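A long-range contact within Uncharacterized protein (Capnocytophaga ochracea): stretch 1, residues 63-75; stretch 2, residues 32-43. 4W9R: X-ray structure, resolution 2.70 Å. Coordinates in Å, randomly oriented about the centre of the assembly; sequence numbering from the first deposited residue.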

# COMPACT_ATOMS: atom_id res chain seq x y z
N MSE B 63 -4.38 -12.50 7.34
CA MSE B 63 -5.25 -12.90 6.24
C MSE B 63 -5.00 -14.35 5.84
O MSE B 63 -3.88 -14.83 5.91
CB MSE B 63 -5.05 -12.00 5.02
CG MSE B 63 -5.91 -10.75 5.01
SE MSE B 63 -5.79 -9.80 3.30
CE MSE B 63 -6.42 -11.21 2.11
N PRO B 64 -6.06 -15.04 5.39
CA PRO B 64 -5.91 -16.36 4.78
C PRO B 64 -5.33 -16.24 3.37
O PRO B 64 -5.36 -15.14 2.81
CB PRO B 64 -7.34 -16.90 4.75
CG PRO B 64 -8.18 -15.68 4.63
CD PRO B 64 -7.47 -14.63 5.45
N LYS B 65 -4.81 -17.33 2.83
CA LYS B 65 -4.37 -17.32 1.44
C LYS B 65 -5.56 -17.08 0.52
O LYS B 65 -6.62 -17.69 0.69
CB LYS B 65 -3.68 -18.64 1.08
CG LYS B 65 -2.35 -18.86 1.78
CD LYS B 65 -1.77 -20.23 1.45
CE LYS B 65 -0.43 -20.46 2.12
NZ LYS B 65 0.58 -19.46 1.69
N CYS B 66 -5.40 -16.18 -0.44
CA CYS B 66 -6.49 -15.81 -1.33
C CYS B 66 -6.10 -15.93 -2.79
O CYS B 66 -4.91 -15.91 -3.14
CB CYS B 66 -6.95 -14.38 -1.04
SG CYS B 66 -7.74 -14.16 0.57
N ILE B 67 -7.10 -16.07 -3.65
CA ILE B 67 -6.88 -16.05 -5.09
C ILE B 67 -7.37 -14.72 -5.65
O ILE B 67 -8.50 -14.30 -5.40
CB ILE B 67 -7.61 -17.21 -5.79
CG1 ILE B 67 -6.98 -18.55 -5.39
CG2 ILE B 67 -7.55 -17.05 -7.30
CD1 ILE B 67 -7.56 -19.74 -6.11
N VAL B 68 -6.49 -14.04 -6.38
CA VAL B 68 -6.83 -12.73 -6.94
C VAL B 68 -6.91 -12.80 -8.46
O VAL B 68 -5.98 -13.26 -9.13
CB VAL B 68 -5.79 -11.66 -6.53
CG1 VAL B 68 -6.24 -10.29 -7.00
CG2 VAL B 68 -5.59 -11.68 -5.03
N VAL B 69 -8.03 -12.34 -9.01
CA VAL B 69 -8.22 -12.32 -10.46
C VAL B 69 -8.42 -10.90 -10.96
O VAL B 69 -9.42 -10.26 -10.64
CB VAL B 69 -9.42 -13.19 -10.88
CG1 VAL B 69 -9.66 -13.07 -12.37
CG2 VAL B 69 -9.20 -14.64 -10.47
N GLY B 70 -7.46 -10.40 -11.73
CA GLY B 70 -7.58 -9.07 -12.30
C GLY B 70 -8.15 -9.04 -13.71
O GLY B 70 -8.00 -9.99 -14.48
N VAL B 71 -8.78 -7.92 -14.06
CA VAL B 71 -9.26 -7.68 -15.41
C VAL B 71 -8.48 -6.51 -16.00
O VAL B 71 -8.60 -5.39 -15.52
CB VAL B 71 -10.77 -7.38 -15.44
CG1 VAL B 71 -11.23 -7.13 -16.87
CG2 VAL B 71 -11.56 -8.52 -14.82
N TYR B 72 -7.69 -6.78 -17.03
CA TYR B 72 -6.75 -5.78 -17.53
C TYR B 72 -7.35 -4.87 -18.59
O TYR B 72 -7.86 -5.32 -19.61
CB TYR B 72 -5.50 -6.46 -18.08
CG TYR B 72 -4.59 -7.01 -17.00
CD1 TYR B 72 -4.75 -8.31 -16.52
CD2 TYR B 72 -3.59 -6.24 -16.45
CE1 TYR B 72 -3.93 -8.81 -15.54
CE2 TYR B 72 -2.76 -6.73 -15.46
CZ TYR B 72 -2.93 -8.02 -15.01
OH TYR B 72 -2.11 -8.52 -14.02
N GLU B 73 -7.26 -3.56 -18.32
CA GLU B 73 -7.64 -2.51 -19.26
C GLU B 73 -9.00 -2.69 -19.92
O GLU B 73 -9.09 -2.92 -21.12
CB GLU B 73 -6.57 -2.38 -20.35
CG GLU B 73 -5.26 -1.79 -19.85
CD GLU B 73 -4.24 -1.60 -20.96
OE1 GLU B 73 -4.13 -2.49 -21.83
OE2 GLU B 73 -3.55 -0.56 -20.96
N PRO B 74 -10.08 -2.59 -19.12
CA PRO B 74 -11.41 -2.57 -19.74
C PRO B 74 -11.63 -1.23 -20.43
O PRO B 74 -11.05 -0.23 -20.01
CB PRO B 74 -12.35 -2.75 -18.55
CG PRO B 74 -11.59 -2.18 -17.39
CD PRO B 74 -10.14 -2.48 -17.65
N LYS B 75 -12.45 -1.21 -21.48
CA LYS B 75 -12.73 0.03 -22.19
C LYS B 75 -13.55 0.98 -21.32
O LYS B 75 -14.22 0.55 -20.38
CB LYS B 75 -13.46 -0.26 -23.50
CG LYS B 75 -12.69 -1.16 -24.45
CD LYS B 75 -13.49 -1.43 -25.72
CE LYS B 75 -12.71 -2.31 -26.69
NZ LYS B 75 -11.42 -1.67 -27.10
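Stretch 2 32-43: RQAYPLIVVLNA

Stretch 2 lies beside stretch 1 as a neighbouring parallel strand. Residues 35-40 are extended and run in nearly the same direction as the strand around 67-71, with a crossing angle of -17° and a closest approach of the axes of 4.5 Å. Ile67 pairs with Leu37, Val68 with Ile38, Val69 with Val39 and Gly70 with Val40.

The hydrogen bonds zigzag between the strands, as parallel pairing requires. Ile67 N donates to Pro36 O (3.0 Å), Ile38 N to Ile67 O (3.0 Å), Val69 N to Ile38 O (2.9 Å), Val40 N to Val69 O (2.8 Å) and Val71 N to Val40 O (2.6 Å). Pro36, which has no amide hydrogen, can still serve this ladder because it contributes only its carbonyl.

Branched aliphatic side chains suit the extended backbone and fill both faces. On the face shared by Ile67, Val69, Leu37 and Val39, the end of Leu37 leans across the seam, bringing its CD1 to 3.7 Å from Val69 CG2 and 4.3 Å from Ile67 CG2. On the other face, Val68 CG1 meets Val40 CG2 at 4.0 Å.

At the start of the pairing, the compact ring of Pro36 packs its CG against Cys66 SG (3.8 Å) and Pro64 CG (4.2 Å). Tyr35 CB rests against Ile67 CG1 at 3.9 Å, while the edge of its ring faces the carbonyl of Lys65, with CD1 3.3 Å from Lys65 O.

The neatest fit comes where stretch 2 leaves the strand. Gly70 leaves a hollow into which the methyl of Ala43 projects, Ala43 CB lying 3.6 Å from Gly70 CA; a CB on Gly70 would clash with it. The same methyl sits over the face of the Tyr72 ring, Ala43 CB being 4.1 Å from the Tyr72 ring centroid, a CH-pi contact. A weak hydrogen bond from Ala43 N to Val71 O (3.4 Å) accompanies this small plug.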

# COMPACT_ATOMS: atom_id res chain seq x y z
N ARG B 32 -7.35 -29.16 -1.40
CA ARG B 32 -7.88 -29.70 -0.15
C ARG B 32 -8.41 -28.58 0.75
O ARG B 32 -9.11 -28.85 1.73
CB ARG B 32 -6.80 -30.50 0.59
N GLN B 33 -8.08 -27.34 0.41
CA GLN B 33 -8.57 -26.19 1.15
C GLN B 33 -9.20 -25.17 0.20
O GLN B 33 -9.01 -25.24 -1.01
CB GLN B 33 -7.45 -25.53 1.96
CG GLN B 33 -6.34 -24.92 1.11
CD GLN B 33 -5.37 -24.10 1.94
OE1 GLN B 33 -5.62 -23.82 3.11
NE2 GLN B 33 -4.26 -23.70 1.32
N ALA B 34 -9.95 -24.23 0.76
CA ALA B 34 -10.66 -23.24 -0.05
C ALA B 34 -10.05 -21.84 0.11
O ALA B 34 -9.51 -21.51 1.16
CB ALA B 34 -12.13 -23.21 0.32
N TYR B 35 -10.14 -21.04 -0.95
CA TYR B 35 -9.60 -19.69 -0.92
C TYR B 35 -10.67 -18.66 -1.23
O TYR B 35 -11.51 -18.88 -2.10
CB TYR B 35 -8.45 -19.54 -1.92
CG TYR B 35 -7.39 -20.61 -1.84
CD1 TYR B 35 -6.30 -20.47 -0.99
CD2 TYR B 35 -7.47 -21.76 -2.62
CE1 TYR B 35 -5.32 -21.45 -0.91
CE2 TYR B 35 -6.49 -22.74 -2.55
CZ TYR B 35 -5.42 -22.58 -1.69
OH TYR B 35 -4.45 -23.55 -1.62
N PRO B 36 -10.64 -17.51 -0.53
CA PRO B 36 -11.51 -16.39 -0.88
C PRO B 36 -11.07 -15.76 -2.19
O PRO B 36 -9.87 -15.72 -2.47
CB PRO B 36 -11.33 -15.42 0.30
CG PRO B 36 -10.76 -16.25 1.40
CD PRO B 36 -9.92 -17.28 0.73
N LEU B 37 -12.02 -15.27 -2.98
CA LEU B 37 -11.71 -14.69 -4.28
C LEU B 37 -11.80 -13.17 -4.26
O LEU B 37 -12.77 -12.60 -3.75
CB LEU B 37 -12.66 -15.25 -5.35
CG LEU B 37 -12.58 -14.61 -6.74
CD1 LEU B 37 -11.18 -14.78 -7.33
CD2 LEU B 37 -13.63 -15.21 -7.66
N ILE B 38 -10.78 -12.51 -4.80
CA ILE B 38 -10.81 -11.06 -4.96
C ILE B 38 -10.65 -10.69 -6.44
O ILE B 38 -9.64 -11.01 -7.06
CB ILE B 38 -9.70 -10.37 -4.15
CG1 ILE B 38 -9.93 -10.59 -2.66
CG2 ILE B 38 -9.66 -8.89 -4.47
CD1 ILE B 38 -8.90 -9.90 -1.78
N VAL B 39 -11.66 -10.03 -6.98
CA VAL B 39 -11.65 -9.61 -8.38
C VAL B 39 -11.25 -8.14 -8.51
O VAL B 39 -11.78 -7.28 -7.81
CB VAL B 39 -13.02 -9.83 -9.05
CG1 VAL B 39 -13.00 -9.36 -10.49
CG2 VAL B 39 -13.41 -11.30 -8.97
N VAL B 40 -10.30 -7.86 -9.40
CA VAL B 40 -9.84 -6.49 -9.64
C VAL B 40 -10.12 -6.05 -11.07
O VAL B 40 -9.56 -6.59 -12.02
CB VAL B 40 -8.33 -6.36 -9.35
CG1 VAL B 40 -7.89 -4.92 -9.55
CG2 VAL B 40 -8.01 -6.83 -7.95
N LEU B 41 -11.00 -5.06 -11.22
CA LEU B 41 -11.44 -4.59 -12.53
C LEU B 41 -10.43 -3.65 -13.20
O LEU B 41 -10.38 -3.52 -14.42
CB LEU B 41 -12.79 -3.89 -12.41
CG LEU B 41 -13.86 -4.69 -11.66
CD1 LEU B 41 -15.16 -3.91 -11.61
CD2 LEU B 41 -14.06 -6.05 -12.31
N ASN B 42 -9.66 -2.97 -12.36
CA ASN B 42 -8.71 -1.93 -12.76
C ASN B 42 -7.29 -2.43 -12.98
O ASN B 42 -6.35 -1.63 -13.09
CB ASN B 42 -8.74 -0.79 -11.75
CG ASN B 42 -9.98 0.07 -11.90
OD1 ASN B 42 -10.85 0.09 -11.04
ND2 ASN B 42 -10.07 0.78 -13.03
N ALA B 43 -7.12 -3.75 -13.00
CA ALA B 43 -5.87 -4.44 -12.70
C ALA B 43 -4.60 -3.92 -13.38
O ALA B 43 -3.51 -4.13 -12.86
CB ALA B 43 -6.04 -5.92 -13.04